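Local coordinates for protein dihydropyrimidinase (Brevibacillus agri, PDB 3SFW) that probably catalyses the zinc-dependent hydrolytic opening of dihydropyrimidine rings at a two-zinc site in an amidohydrolase-type barrel, at residues A[192-197]-A[209-214]; A[215-220]-A[243-248]; A[237-242]-A[287-292]; A[269-274]-A[292-297]; A[314-319]-A[340-345]. One frame throughout, in Å; residues are numbered along the deposited sequence.

Contact 1 (A[192-197]-A[209-214])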
# COMPACT_ATOMS: atom_id res chain seq x y z
N TYR A 192 12.82 -17.43 20.51
CA TYR A 192 13.13 -18.68 19.78
C TYR A 192 14.40 -18.51 19.00
O TYR A 192 15.32 -19.33 19.13
CB TYR A 192 12.01 -19.06 18.80
CG TYR A 192 12.37 -20.34 18.06
CD1 TYR A 192 12.20 -21.57 18.68
CD2 TYR A 192 13.06 -20.28 16.85
CE1 TYR A 192 12.60 -22.76 18.02
CE2 TYR A 192 13.49 -21.43 16.21
CZ TYR A 192 13.23 -22.66 16.78
OH TYR A 192 13.68 -23.79 16.13
N LEU A 193 14.53 -17.38 18.29
CA LEU A 193 15.76 -17.14 17.50
C LEU A 193 17.02 -17.06 18.34
O LEU A 193 18.07 -17.56 17.94
CB LEU A 193 15.63 -15.91 16.60
CG LEU A 193 14.54 -15.99 15.51
CD1 LEU A 193 14.47 -14.62 14.75
CD2 LEU A 193 14.75 -17.17 14.49
N THR A 194 16.96 -16.42 19.51
CA THR A 194 18.17 -16.28 20.32
C THR A 194 18.60 -17.64 20.86
O THR A 194 19.78 -17.94 20.92
CB THR A 194 18.05 -15.34 21.52
OG1 THR A 194 17.12 -15.88 22.46
CG2 THR A 194 17.60 -13.94 21.09
N LYS A 195 17.62 -18.48 21.20
CA LYS A 195 17.91 -19.81 21.69
C LYS A 195 18.50 -20.71 20.62
O LYS A 195 19.46 -21.45 20.87
CB LYS A 195 16.66 -20.43 22.33
CG LYS A 195 16.48 -19.91 23.75
CD LYS A 195 15.18 -20.28 24.33
CE LYS A 195 15.11 -19.77 25.76
NZ LYS A 195 13.71 -19.70 26.22
N GLN A 196 17.99 -20.58 19.41
CA GLN A 196 18.52 -21.31 18.26
C GLN A 196 19.95 -20.86 17.96
O GLN A 196 20.86 -21.70 17.73
CB GLN A 196 17.62 -21.06 17.05
CG GLN A 196 18.18 -21.54 15.71
CD GLN A 196 17.19 -21.27 14.56
OE1 GLN A 196 16.20 -21.99 14.39
NE2 GLN A 196 17.44 -20.20 13.80
N ALA A 197 20.19 -19.56 18.05
CA ALA A 197 21.52 -19.04 17.76
C ALA A 197 22.53 -19.66 18.72
O ALA A 197 23.61 -20.10 18.32
CB ALA A 197 21.56 -17.48 17.91
N ALA A 209 21.80 -8.78 16.66
CA ALA A 209 20.99 -8.22 15.60
C ALA A 209 20.28 -9.31 14.81
O ALA A 209 19.12 -9.19 14.46
CB ALA A 209 21.81 -7.34 14.69
N TYR A 210 21.04 -10.35 14.43
CA TYR A 210 20.48 -11.37 13.57
C TYR A 210 19.29 -12.08 14.15
O TYR A 210 18.47 -12.61 13.40
CB TYR A 210 21.54 -12.39 13.19
CG TYR A 210 22.68 -11.83 12.36
CD1 TYR A 210 23.89 -12.53 12.28
CD2 TYR A 210 22.53 -10.66 11.63
CE1 TYR A 210 24.95 -12.04 11.48
CE2 TYR A 210 23.59 -10.15 10.85
CZ TYR A 210 24.78 -10.89 10.74
OH TYR A 210 25.85 -10.38 10.00
N THR A 211 19.18 -12.10 15.48
CA THR A 211 18.11 -12.81 16.15
C THR A 211 16.88 -11.89 16.42
O THR A 211 15.89 -12.32 17.02
CB THR A 211 18.57 -13.39 17.52
OG1 THR A 211 19.17 -12.35 18.32
CG2 THR A 211 19.62 -14.53 17.33
N ARG A 212 17.00 -10.62 16.01
CA ARG A 212 15.84 -9.69 16.07
C ARG A 212 15.56 -9.02 14.73
O ARG A 212 15.71 -7.79 14.61
CB ARG A 212 16.09 -8.60 17.12
CG ARG A 212 16.82 -9.12 18.36
CD ARG A 212 17.18 -7.96 19.31
NE ARG A 212 16.05 -7.51 20.12
CZ ARG A 212 15.74 -7.99 21.34
NH1 ARG A 212 16.50 -8.95 21.91
NH2 ARG A 212 14.73 -7.46 22.04
N PRO A 213 15.12 -9.79 13.71
CA PRO A 213 15.04 -9.19 12.37
C PRO A 213 13.99 -8.09 12.28
O PRO A 213 13.05 -8.05 13.10
CB PRO A 213 14.64 -10.35 11.46
CG PRO A 213 14.77 -11.60 12.29
CD PRO A 213 14.63 -11.18 13.72
N PRO A 214 14.13 -7.20 11.30
CA PRO A 214 13.20 -6.05 11.25
C PRO A 214 11.75 -6.46 11.10
O PRO A 214 10.85 -5.73 11.52
CB PRO A 214 13.68 -5.24 10.03
CG PRO A 214 14.72 -6.08 9.36
CD PRO A 214 15.23 -7.09 10.32

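Contact 2 (A[215-220]-A[243-248]). With ACT (acetate ion), chain C.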
# COMPACT_ATOMS: atom_id res chain seq x y z
N GLU A 215 11.50 -7.59 10.42
CA GLU A 215 10.15 -8.09 10.29
C GLU A 215 9.47 -8.31 11.64
O GLU A 215 8.26 -8.18 11.72
CB GLU A 215 10.14 -9.38 9.47
CG GLU A 215 10.56 -9.14 7.97
CD GLU A 215 12.09 -9.05 7.67
OE1 GLU A 215 12.98 -9.25 8.54
OE2 GLU A 215 12.41 -8.75 6.49
N ALA A 216 10.25 -8.63 12.67
CA ALA A 216 9.71 -8.86 14.03
C ALA A 216 9.26 -7.53 14.68
O ALA A 216 8.31 -7.50 15.49
CB ALA A 216 10.79 -9.54 14.92
N GLU A 217 10.00 -6.46 14.37
CA GLU A 217 9.63 -5.12 14.83
C GLU A 217 8.44 -4.67 14.02
O GLU A 217 7.47 -4.13 14.57
CB GLU A 217 10.80 -4.15 14.67
CG GLU A 217 10.36 -2.71 14.97
CD GLU A 217 11.47 -1.69 14.81
OE1 GLU A 217 12.67 -2.02 14.95
OE2 GLU A 217 11.15 -0.52 14.64
N GLY A 218 8.46 -4.92 12.72
CA GLY A 218 7.30 -4.55 11.90
C GLY A 218 6.03 -5.24 12.42
O GLY A 218 4.93 -4.63 12.49
N GLU A 219 6.13 -6.54 12.66
CA GLU A 219 4.93 -7.28 13.10
C GLU A 219 4.34 -6.73 14.40
O GLU A 219 3.14 -6.43 14.49
CB GLU A 219 5.25 -8.77 13.29
CG GLU A 219 3.98 -9.62 13.64
CD GLU A 219 3.56 -9.47 15.09
OE1 GLU A 219 4.43 -9.48 16.00
OE2 GLU A 219 2.33 -9.25 15.29
N ALA A 220 5.19 -6.49 15.38
CA ALA A 220 4.68 -6.02 16.68
C ALA A 220 4.16 -4.59 16.55
O ALA A 220 3.21 -4.20 17.23
CB ALA A 220 5.78 -6.11 17.75
N ALA A 243 12.38 0.57 8.21
CA ALA A 243 11.38 0.94 7.21
C ALA A 243 10.10 0.13 7.34
O ALA A 243 9.01 0.69 7.17
CB ALA A 243 11.98 0.80 5.76
N ASP A 244 10.21 -1.13 7.74
CA ASP A 244 9.01 -1.98 7.89
C ASP A 244 8.04 -1.29 8.88
O ASP A 244 6.85 -1.19 8.62
CB ASP A 244 9.45 -3.34 8.43
CG ASP A 244 8.33 -4.37 8.41
OD1 ASP A 244 8.68 -5.55 8.18
OD2 ASP A 244 7.14 -4.06 8.66
N ALA A 245 8.58 -0.82 10.00
CA ALA A 245 7.77 -0.15 11.01
C ALA A 245 7.28 1.21 10.54
O ALA A 245 6.09 1.58 10.76
CB ALA A 245 8.51 -0.04 12.32
N VAL A 246 8.16 1.97 9.89
CA VAL A 246 7.74 3.28 9.35
C VAL A 246 6.54 3.13 8.41
O VAL A 246 5.56 3.86 8.53
CB VAL A 246 8.89 3.96 8.58
CG1 VAL A 246 8.35 5.20 7.84
CG2 VAL A 246 10.05 4.39 9.55
N ARG A 247 6.60 2.16 7.51
CA ARG A 247 5.49 1.95 6.55
C ARG A 247 4.16 1.71 7.26
O ARG A 247 3.12 2.18 6.81
CB ARG A 247 5.79 0.73 5.62
CG ARG A 247 6.97 1.00 4.73
CD ARG A 247 7.54 -0.31 4.14
NE ARG A 247 8.82 -0.05 3.49
CZ ARG A 247 9.70 -1.00 3.18
NH1 ARG A 247 9.43 -2.26 3.48
NH2 ARG A 247 10.84 -0.69 2.59
N ARG A 248 4.18 0.91 8.32
CA ARG A 248 2.97 0.58 9.07
C ARG A 248 2.40 1.80 9.80
O ARG A 248 1.18 2.03 9.83
CB ARG A 248 3.24 -0.54 10.05
CG ARG A 248 3.37 -1.93 9.37
CD ARG A 248 4.04 -2.85 10.28
NE ARG A 248 4.36 -4.17 9.68
CZ ARG A 248 3.56 -5.24 9.69
NH1 ARG A 248 2.29 -5.15 10.09
NH2 ARG A 248 4.07 -6.43 9.39
C ACT C . 10.54 3.01 2.28
O ACT C . 11.42 2.19 1.92
OXT ACT C . 10.54 4.22 1.82
CH3 ACT C . 9.56 2.56 3.25
O HOH W 1 6.75 -7.32 9.43

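Contact 3 (A[237-242]-A[287-292]). With ZN (zinc ion), chain D.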
# COMPACT_ATOMS: atom_id res chain seq x y z
N VAL A 237 4.78 4.71 19.42
CA VAL A 237 5.72 3.64 19.19
C VAL A 237 7.12 4.16 19.49
O VAL A 237 7.63 5.04 18.77
CB VAL A 237 5.67 3.12 17.73
CG1 VAL A 237 6.60 1.86 17.58
CG2 VAL A 237 4.20 2.79 17.31
N VAL A 238 7.80 3.61 20.51
CA VAL A 238 9.12 4.16 20.88
C VAL A 238 10.17 3.52 19.94
O VAL A 238 9.90 2.50 19.30
CB VAL A 238 9.54 3.85 22.36
CG1 VAL A 238 8.46 4.35 23.35
CG2 VAL A 238 9.76 2.34 22.57
N HIS A 239 11.32 4.18 19.83
CA HIS A 239 12.45 3.70 19.01
C HIS A 239 12.02 2.93 17.76
O HIS A 239 12.39 1.77 17.61
CB HIS A 239 13.52 2.91 19.84
CG HIS A 239 12.99 1.80 20.72
ND1 HIS A 239 12.11 0.83 20.27
CD2 HIS A 239 13.32 1.45 21.99
CE1 HIS A 239 11.88 -0.04 21.26
NE2 HIS A 239 12.62 0.31 22.30
N VAL A 240 11.39 3.62 16.81
CA VAL A 240 11.15 3.04 15.47
C VAL A 240 12.52 2.98 14.73
O VAL A 240 13.23 3.99 14.66
CB VAL A 240 10.13 3.92 14.67
CG1 VAL A 240 9.96 3.40 13.22
CG2 VAL A 240 8.78 3.91 15.38
N SER A 241 12.95 1.77 14.30
CA SER A 241 14.32 1.67 13.77
C SER A 241 14.37 1.33 12.30
O SER A 241 15.45 1.34 11.69
CB SER A 241 15.12 0.60 14.55
OG SER A 241 14.68 -0.72 14.22
N CYS A 242 13.24 0.92 11.74
CA CYS A 242 13.29 0.31 10.40
C CYS A 242 12.13 0.68 9.52
O CYS A 242 11.06 1.12 9.98
CB CYS A 242 13.40 -1.21 10.47
SG CYS A 242 11.96 -2.05 11.17
N TRP A 287 21.88 -3.00 21.81
CA TRP A 287 20.65 -2.38 22.39
C TRP A 287 19.54 -2.83 21.46
O TRP A 287 19.83 -3.44 20.41
CB TRP A 287 20.73 -0.84 22.40
CG TRP A 287 21.25 -0.23 21.12
CD1 TRP A 287 20.62 -0.20 19.91
CD2 TRP A 287 22.46 0.54 20.97
NE1 TRP A 287 21.39 0.54 18.99
CE2 TRP A 287 22.52 0.99 19.63
CE3 TRP A 287 23.54 0.84 21.85
CZ2 TRP A 287 23.62 1.74 19.14
CZ3 TRP A 287 24.58 1.64 21.39
CH2 TRP A 287 24.59 2.12 20.06
N SER A 288 18.28 -2.64 21.86
CA SER A 288 17.17 -3.27 21.12
C SER A 288 16.12 -2.22 20.87
O SER A 288 15.94 -1.37 21.71
CB SER A 288 16.54 -4.39 21.95
OG SER A 288 17.52 -5.41 22.20
N PRO A 289 15.46 -2.23 19.71
CA PRO A 289 15.76 -3.04 18.52
C PRO A 289 17.17 -2.83 18.07
O PRO A 289 17.80 -1.83 18.39
CB PRO A 289 14.80 -2.50 17.45
CG PRO A 289 14.43 -1.12 17.94
CD PRO A 289 14.40 -1.24 19.43
N PRO A 290 17.72 -3.84 17.37
CA PRO A 290 19.14 -3.73 17.04
C PRO A 290 19.38 -2.69 15.95
O PRO A 290 18.48 -2.35 15.18
CB PRO A 290 19.47 -5.14 16.50
CG PRO A 290 18.14 -5.63 15.89
CD PRO A 290 17.05 -5.01 16.80
N LEU A 291 20.63 -2.30 15.78
CA LEU A 291 21.04 -1.51 14.61
C LEU A 291 20.69 -2.26 13.33
O LEU A 291 20.65 -3.51 13.34
CB LEU A 291 22.55 -1.23 14.71
CG LEU A 291 22.94 -0.27 15.83
CD1 LEU A 291 24.46 -0.03 15.81
CD2 LEU A 291 22.20 1.07 15.65
N ARG A 292 20.39 -1.51 12.27
CA ARG A 292 19.77 -2.02 11.04
C ARG A 292 20.70 -1.79 9.85
O ARG A 292 21.66 -0.99 9.91
CB ARG A 292 18.46 -1.25 10.76
CG ARG A 292 17.44 -1.32 11.92
CD ARG A 292 17.14 -2.83 12.25
NE ARG A 292 15.91 -2.98 13.07
CZ ARG A 292 15.47 -4.15 13.53
NH1 ARG A 292 16.11 -5.30 13.22
NH2 ARG A 292 14.34 -4.21 14.24
ZN ZN D . 12.77 -0.42 24.36
O HOH W 2 14.84 -1.25 24.12
O HOH W 3 13.36 -1.26 26.19

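Contact 4 (A[269-274]-A[292-297])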
# COMPACT_ATOMS: atom_id res chain seq x y z
N VAL A 269 22.17 7.27 12.52
CA VAL A 269 23.55 7.53 12.17
C VAL A 269 24.44 6.30 12.35
O VAL A 269 25.61 6.34 11.95
CB VAL A 269 24.13 8.79 12.94
CG1 VAL A 269 24.42 8.49 14.45
CG2 VAL A 269 25.39 9.29 12.32
N LEU A 270 23.92 5.26 13.00
CA LEU A 270 24.67 3.99 13.17
C LEU A 270 23.97 2.84 12.50
O LEU A 270 22.78 2.91 12.22
CB LEU A 270 24.88 3.65 14.66
CG LEU A 270 25.60 4.70 15.52
CD1 LEU A 270 25.62 4.25 17.00
CD2 LEU A 270 27.06 4.90 15.07
N ASP A 271 24.75 1.82 12.08
CA ASP A 271 24.17 0.71 11.33
C ASP A 271 24.71 -0.64 11.80
O ASP A 271 25.63 -0.67 12.62
CB ASP A 271 24.34 0.89 9.81
CG ASP A 271 25.75 0.63 9.34
OD1 ASP A 271 26.12 -0.54 9.18
OD2 ASP A 271 26.49 1.60 9.16
N ILE A 272 24.07 -1.73 11.35
CA ILE A 272 24.23 -3.06 11.91
C ILE A 272 25.71 -3.46 11.84
O ILE A 272 26.17 -4.25 12.64
CB ILE A 272 23.38 -4.06 11.10
CG1 ILE A 272 23.37 -5.45 11.75
CG2 ILE A 272 23.81 -4.11 9.58
CD1 ILE A 272 22.44 -6.44 11.03
N THR A 273 26.48 -2.89 10.90
CA THR A 273 27.91 -3.25 10.84
C THR A 273 28.72 -2.92 12.11
O THR A 273 29.79 -3.50 12.35
CB THR A 273 28.66 -2.69 9.58
OG1 THR A 273 28.65 -1.25 9.59
CG2 THR A 273 28.03 -3.23 8.28
N ALA A 274 28.24 -1.98 12.93
CA ALA A 274 28.99 -1.61 14.15
C ALA A 274 29.09 -2.84 15.09
O ALA A 274 29.98 -2.90 15.95
CB ALA A 274 28.31 -0.44 14.88
N ARG A 292 20.39 -1.51 12.27
CA ARG A 292 19.77 -2.02 11.04
C ARG A 292 20.70 -1.79 9.85
O ARG A 292 21.66 -0.99 9.91
CB ARG A 292 18.46 -1.25 10.76
CG ARG A 292 17.44 -1.32 11.92
CD ARG A 292 17.14 -2.83 12.25
NE ARG A 292 15.91 -2.98 13.07
CZ ARG A 292 15.47 -4.15 13.53
NH1 ARG A 292 16.11 -5.30 13.22
NH2 ARG A 292 14.34 -4.21 14.24
N GLU A 293 20.38 -2.43 8.75
CA GLU A 293 21.09 -2.15 7.48
C GLU A 293 20.99 -0.66 7.21
O GLU A 293 19.94 -0.06 7.43
CB GLU A 293 20.44 -2.94 6.35
CG GLU A 293 20.72 -4.44 6.45
CD GLU A 293 19.96 -5.29 5.41
OE1 GLU A 293 18.92 -4.87 4.85
OE2 GLU A 293 20.24 -6.50 5.38
N LYS A 294 22.07 -0.06 6.74
CA LYS A 294 22.19 1.38 6.73
C LYS A 294 21.07 2.05 5.90
O LYS A 294 20.70 3.19 6.19
CB LYS A 294 23.56 1.76 6.15
CG LYS A 294 23.86 3.27 6.25
CD LYS A 294 25.33 3.55 5.89
CE LYS A 294 25.54 5.06 5.69
NZ LYS A 294 25.35 5.85 7.00
N TRP A 295 20.58 1.38 4.86
CA TRP A 295 19.51 2.00 4.04
C TRP A 295 18.28 2.42 4.86
O TRP A 295 17.54 3.33 4.44
CB TRP A 295 19.07 1.08 2.87
CG TRP A 295 18.33 -0.16 3.28
CD1 TRP A 295 18.89 -1.38 3.53
CD2 TRP A 295 16.92 -0.31 3.43
NE1 TRP A 295 17.89 -2.29 3.81
CE2 TRP A 295 16.68 -1.66 3.79
CE3 TRP A 295 15.83 0.56 3.34
CZ2 TRP A 295 15.40 -2.15 4.03
CZ3 TRP A 295 14.55 0.04 3.52
CH2 TRP A 295 14.35 -1.28 3.89
N ASN A 296 18.04 1.77 6.01
CA ASN A 296 16.91 2.16 6.86
C ASN A 296 17.00 3.60 7.35
O ASN A 296 15.97 4.23 7.63
CB ASN A 296 16.71 1.20 8.05
CG ASN A 296 16.19 -0.12 7.62
OD1 ASN A 296 14.97 -0.29 7.43
ND2 ASN A 296 17.10 -1.08 7.37
N GLN A 297 18.23 4.12 7.49
CA GLN A 297 18.42 5.45 8.11
C GLN A 297 17.67 6.48 7.30
O GLN A 297 17.00 7.37 7.86
CB GLN A 297 19.90 5.84 8.13
CG GLN A 297 20.72 4.91 9.06
CD GLN A 297 22.20 5.15 8.93
OE1 GLN A 297 22.64 5.90 8.03
NE2 GLN A 297 22.98 4.55 9.83
O HOH W 4 25.90 4.19 9.44
O HOH W 5 20.31 1.35 12.68
O HOH W 6 24.65 -1.53 6.91

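Contact 5 (A[314-319]-A[340-345]). With ZN (zinc ion), chain F.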
# COMPACT_ATOMS: atom_id res chain seq x y z
N SER A 314 16.33 9.45 23.26
CA SER A 314 17.67 8.80 23.24
C SER A 314 17.59 7.28 23.50
O SER A 314 18.44 6.54 22.98
CB SER A 314 18.61 9.43 24.30
OG SER A 314 18.04 9.28 25.59
N ASP A 315 16.62 6.82 24.32
CA ASP A 315 16.69 5.45 24.93
C ASP A 315 18.04 5.32 25.67
O ASP A 315 18.75 4.29 25.62
CB ASP A 315 16.48 4.29 23.90
CG ASP A 315 16.20 2.94 24.56
OD1 ASP A 315 15.77 2.93 25.75
OD2 ASP A 315 16.45 1.89 23.88
N HIS A 316 18.38 6.37 26.41
CA HIS A 316 19.65 6.35 27.18
C HIS A 316 19.56 5.22 28.21
O HIS A 316 18.70 5.24 29.10
CB HIS A 316 19.82 7.67 27.94
CG HIS A 316 21.14 7.78 28.64
ND1 HIS A 316 22.34 7.76 27.96
CD2 HIS A 316 21.44 7.94 29.95
CE1 HIS A 316 23.33 7.87 28.82
NE2 HIS A 316 22.81 7.97 30.04
N CYS A 317 20.47 4.25 28.12
CA CYS A 317 20.35 3.05 28.95
C CYS A 317 21.82 2.52 29.07
O CYS A 317 22.14 1.46 28.54
CB CYS A 317 19.40 2.05 28.26
SG CYS A 317 18.90 0.64 29.33
N PRO A 318 22.69 3.30 29.73
CA PRO A 318 24.14 3.07 29.60
C PRO A 318 24.68 1.94 30.49
O PRO A 318 24.26 1.79 31.66
CB PRO A 318 24.74 4.42 30.01
CG PRO A 318 23.75 4.90 31.09
CD PRO A 318 22.40 4.55 30.45
N PHE A 319 25.61 1.17 29.94
CA PHE A 319 26.38 0.20 30.73
C PHE A 319 27.82 0.33 30.29
O PHE A 319 28.10 0.38 29.07
CB PHE A 319 25.90 -1.22 30.42
CG PHE A 319 24.45 -1.45 30.77
CD1 PHE A 319 24.08 -1.72 32.09
CD2 PHE A 319 23.45 -1.39 29.78
CE1 PHE A 319 22.72 -1.90 32.43
CE2 PHE A 319 22.08 -1.62 30.10
CZ PHE A 319 21.72 -1.92 31.43
N PRO A 340 24.76 4.66 25.48
CA PRO A 340 24.89 5.98 26.09
C PRO A 340 24.61 7.05 25.09
O PRO A 340 25.49 7.40 24.29
CB PRO A 340 26.38 6.04 26.57
CG PRO A 340 26.99 4.65 26.17
CD PRO A 340 26.06 4.14 25.04
N ILE A 341 23.37 7.51 25.09
CA ILE A 341 22.86 8.33 24.00
C ILE A 341 22.37 9.73 24.49
O ILE A 341 22.15 10.65 23.69
CB ILE A 341 21.66 7.58 23.29
CG1 ILE A 341 21.99 6.11 22.99
CG2 ILE A 341 21.24 8.32 21.97
CD1 ILE A 341 23.19 5.95 21.99
N ILE A 342 22.18 9.90 25.79
CA ILE A 342 21.46 11.12 26.25
C ILE A 342 22.18 12.42 25.86
O ILE A 342 21.53 13.42 25.53
CB ILE A 342 21.15 11.06 27.74
CG1 ILE A 342 19.96 11.98 28.09
CG2 ILE A 342 22.41 11.42 28.62
CD1 ILE A 342 19.45 11.71 29.56
N GLU A 343 23.51 12.42 25.88
CA GLU A 343 24.22 13.65 25.79
C GLU A 343 24.33 14.18 24.35
O GLU A 343 24.31 15.40 24.12
CB GLU A 343 25.63 13.48 26.37
CG GLU A 343 26.39 14.80 26.43
CD GLU A 343 27.61 14.73 27.35
OE1 GLU A 343 27.75 13.75 28.12
OE2 GLU A 343 28.42 15.69 27.32
N ASP A 344 24.33 13.28 23.39
CA ASP A 344 24.61 13.68 22.00
C ASP A 344 23.38 13.83 21.12
O ASP A 344 23.49 14.23 19.92
CB ASP A 344 25.66 12.78 21.39
CG ASP A 344 26.95 12.84 22.16
OD1 ASP A 344 27.44 13.98 22.41
OD2 ASP A 344 27.40 11.78 22.63
N ARG A 345 22.22 13.59 21.72
CA ARG A 345 20.95 13.58 20.93
C ARG A 345 20.76 14.92 20.17
O ARG A 345 20.50 14.90 18.93
CB ARG A 345 19.72 13.35 21.84
CG ARG A 345 18.37 13.43 21.07
CD ARG A 345 17.16 13.21 22.03
NE ARG A 345 17.10 14.26 23.03
CZ ARG A 345 16.08 15.11 23.19
NH1 ARG A 345 15.00 15.01 22.40
NH2 ARG A 345 16.17 16.07 24.12
ZN ZN F . 13.88 2.15 26.33

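Contact 1 (A[192-197]-A[209-214])
Thr211, in the turn that leaves helix 206-210, packs against Leu193, Thr194 and Ala197 on one side of helix 187-199, a helix-to-turn contact on the outer part of the amidohydrolase barrel. The tight part gathers round the Thr211 side chain. Its methyl CG2 lies 3.5 Å from Leu193 O and 3.6 Å from Ala197 CB, bridging successive turns of the helix. Thr194 crosses Thr211 at about a right angle, its CG2 lying 3.6 Å from Thr211 OG1. That hydroxyl bonds to Tyr207 O, just as Thr194 OG1 bonds to Asp191 O, and both polar ends are thereby tied to their own chain segments while the methyls do the packing. A chi1 of 52° sets Thr211 OG1 between the backbone N and the carbonyl carbon, facing Thr194 CG2. The Leu193 and Pro213 end is looser, both residues being partly exposed and meeting through few atoms. There Phe167 of a neighbouring subunit packs on Leu193, and Leu230 of the same subunit on Pro213. Thr211 O is buried without a polar partner in the model, 3.5 Å from Leu193 CD1; the same methyl meets Pro213 CD tip to tip at 3.6 Å.

Contact 2 (A[215-220]-A[243-248])
Two nearly parallel helices of the barrel's outer layer pack here through Gly218 and Ala245, and Asp244 and Arg248 reach across from helix 243-254 to helix 214-230. The segment axes approach to 8.0 Å at 20°, and Gly218 CA comes within 4.5 Å of Ala245 CA. A side chain on Gly218 would run into Asp244, whose OD2 lies 3.3 Å from Gly218 CA. Helix 214-230, strand 234-237 and helix 243-254 follow one another in the chain, the alternation of helix and strand expected of a TIM-barrel amidohydrolase. One turn beyond Asp244, Arg248 extends from CG to NE and donates to Asp244 OD2 in its guanidinium plane, at 3.0 Å and 165°, in a salt bridge. Gly218 O lies over one face of that guanidinium, toward its rim, and its approach to NE is too poorly angled for a hydrogen bond. A water joins the helices, donating to Glu215 O and Asp244 OD1 and accepting from Arg248 NH2 at 2.8 Å. An alanine in place of Arg248 would probably leave the Asp244 carboxylate without its charged mate and the water without its donor. Glu217, extended beyond CG, sets OE2 3.5 Å from Ala245 CB, while its OE1 forms a hydrogen bond with Ser241 OG and a salt bridge with Arg292.

Contact 3 (A[237-242]-A[287-292])
The imidazole of His239 is sandwiched: Pro289 CD and Ser288 O lie over one face, both toward the rim, and Val238 CG2 covers the centre of the opposite face. Pro289 CD makes a CH-pi contact, 3.4 Å from the ring centroid and 18° off its normal. On the ring's rim, NE2 binds a zinc ion at 2.2 Å. The guanidinium of Arg292 has Pro290 CD over one face and Ser241 OG at its edge, close to its plane. This is the active-site end of an amidohydrolase barrel, where the loop after strand 234-237 brings His239 to the metal. His183 and the carboxylated Lys150 also bind this zinc, and two waters complete the ligands seen here. One of those waters donates to Ser288 O at 2.7 Å, so the loop 287-292 touches both the histidine's face and the metal's water shell. The peptide bond before Pro289 is cis. Farther from the metal, Arg292 NE donates to Ser241 OG over 2.8 Å at 162°. The Arg292 chain bends at chi2 (-56°), which turns CD back from the extended course; its CG lies 3.3 Å from Ser241 O. Beyond the two segments, Arg292 NH1 donates to Arg212 O, and Glu217 of helix 214-230 sits beside both Arg292 and the Ser241 hydroxyl.

Contact 4 (A[269-274]-A[292-297])
Asp271 and Lys294 cross obliquely, Asp271 CB lying 3.8 Å from Lys294 CB. Their charged ends do not meet, Asp271 OD2 and Lys294 NZ being 4.9 Å apart. A water spans the gap, donating to Asp271 OD2 and accepting from Lys294 NZ and Gln297 NE2. Asp271 CG sits between its backbone N and carbonyl carbon (chi1 74°), and OD1 accepts from Thr273 N and Thr273 OG1 on one face of the carboxylate, the first bond closing an Asx turn. Those bonds fix the rotation of the carboxylate, and another water links OD1 to Lys294 N. Gln297 runs extended beyond CG, and its NE2 gives a weak bond to Leu270 O at 2.9 Å. Lys294 NZ donates to Gln297 OE1, which steadies the amide. On the backbone, Ile272 N donates to Arg292 O at 2.9 Å; Ile272 CG2 lies 3.9 Å from Glu293 N. The contact thus joins the turn that follows helix 265-269 to the start of helix 295-305. Helix 206-210 packs on Ile272, and helix 243-254 on Trp295, in the outer part of the barrel.

Contact 5 (A[314-319]-A[340-345])
The loop after strand 311-312 carries a zinc ligand of the two-metal amidohydrolase site, and residues 340-345, which lead into helix 345-354, pack against that loop. Asp315 OD1 binds zinc at 2.1 Å, together with His58, His60 and the carboxylated Lys150. Next to it, His316 turns its ring into the second segment, CG anti to the backbone N (chi1 -174°). Ile341 N donates to ND1 in the ring plane, at 3.1 Å and 143°. Ile342 CG2 stands over the centre of one face, 3.6 Å from the centroid, in a CH-pi contact, and Pro318 CD lies toward the rim of the opposite face. NE2 bonds to Asp72, so both ring nitrogens are engaged and the ring is held between Pro318 of its own segment and Ile342 of the other. An alanine in place of His316 would probably leave the Ile341 amide and Asp72 without their mates and open a gap beneath Ile342, next to the metal ligand. On the other side of Asp315, Ser314 OG bonds to Asp56 and weakly to His316 N. The Ser314 carbonyl, which Gln266 also approaches through a hydrogen bond, lies against Ile341, with Ser314 O 3.4 Å from Ile341 CB.

How the contacts relate
From the N terminus, contact 1 comes first, closing the short connection between helices 187-199 and 206-210. Contact 2 follows in series, drawing helix 214-230 to helix 243-254 round strand 234-237. Contact 3 crosses it, since 237-242 lies between the segments of contact 2 and pairs with the later 287-292; contact 4 in turn crosses contact 3, and the two share Arg292. That residue also reaches back to contact 1 through Arg212 O and to contact 2 through Glu217. Contact 5 comes last, closing the excursion past helix 321-325, and meets contact 3 where His239 approaches Asp315. Outer helices and the metal-bearing loops are thereby tied together.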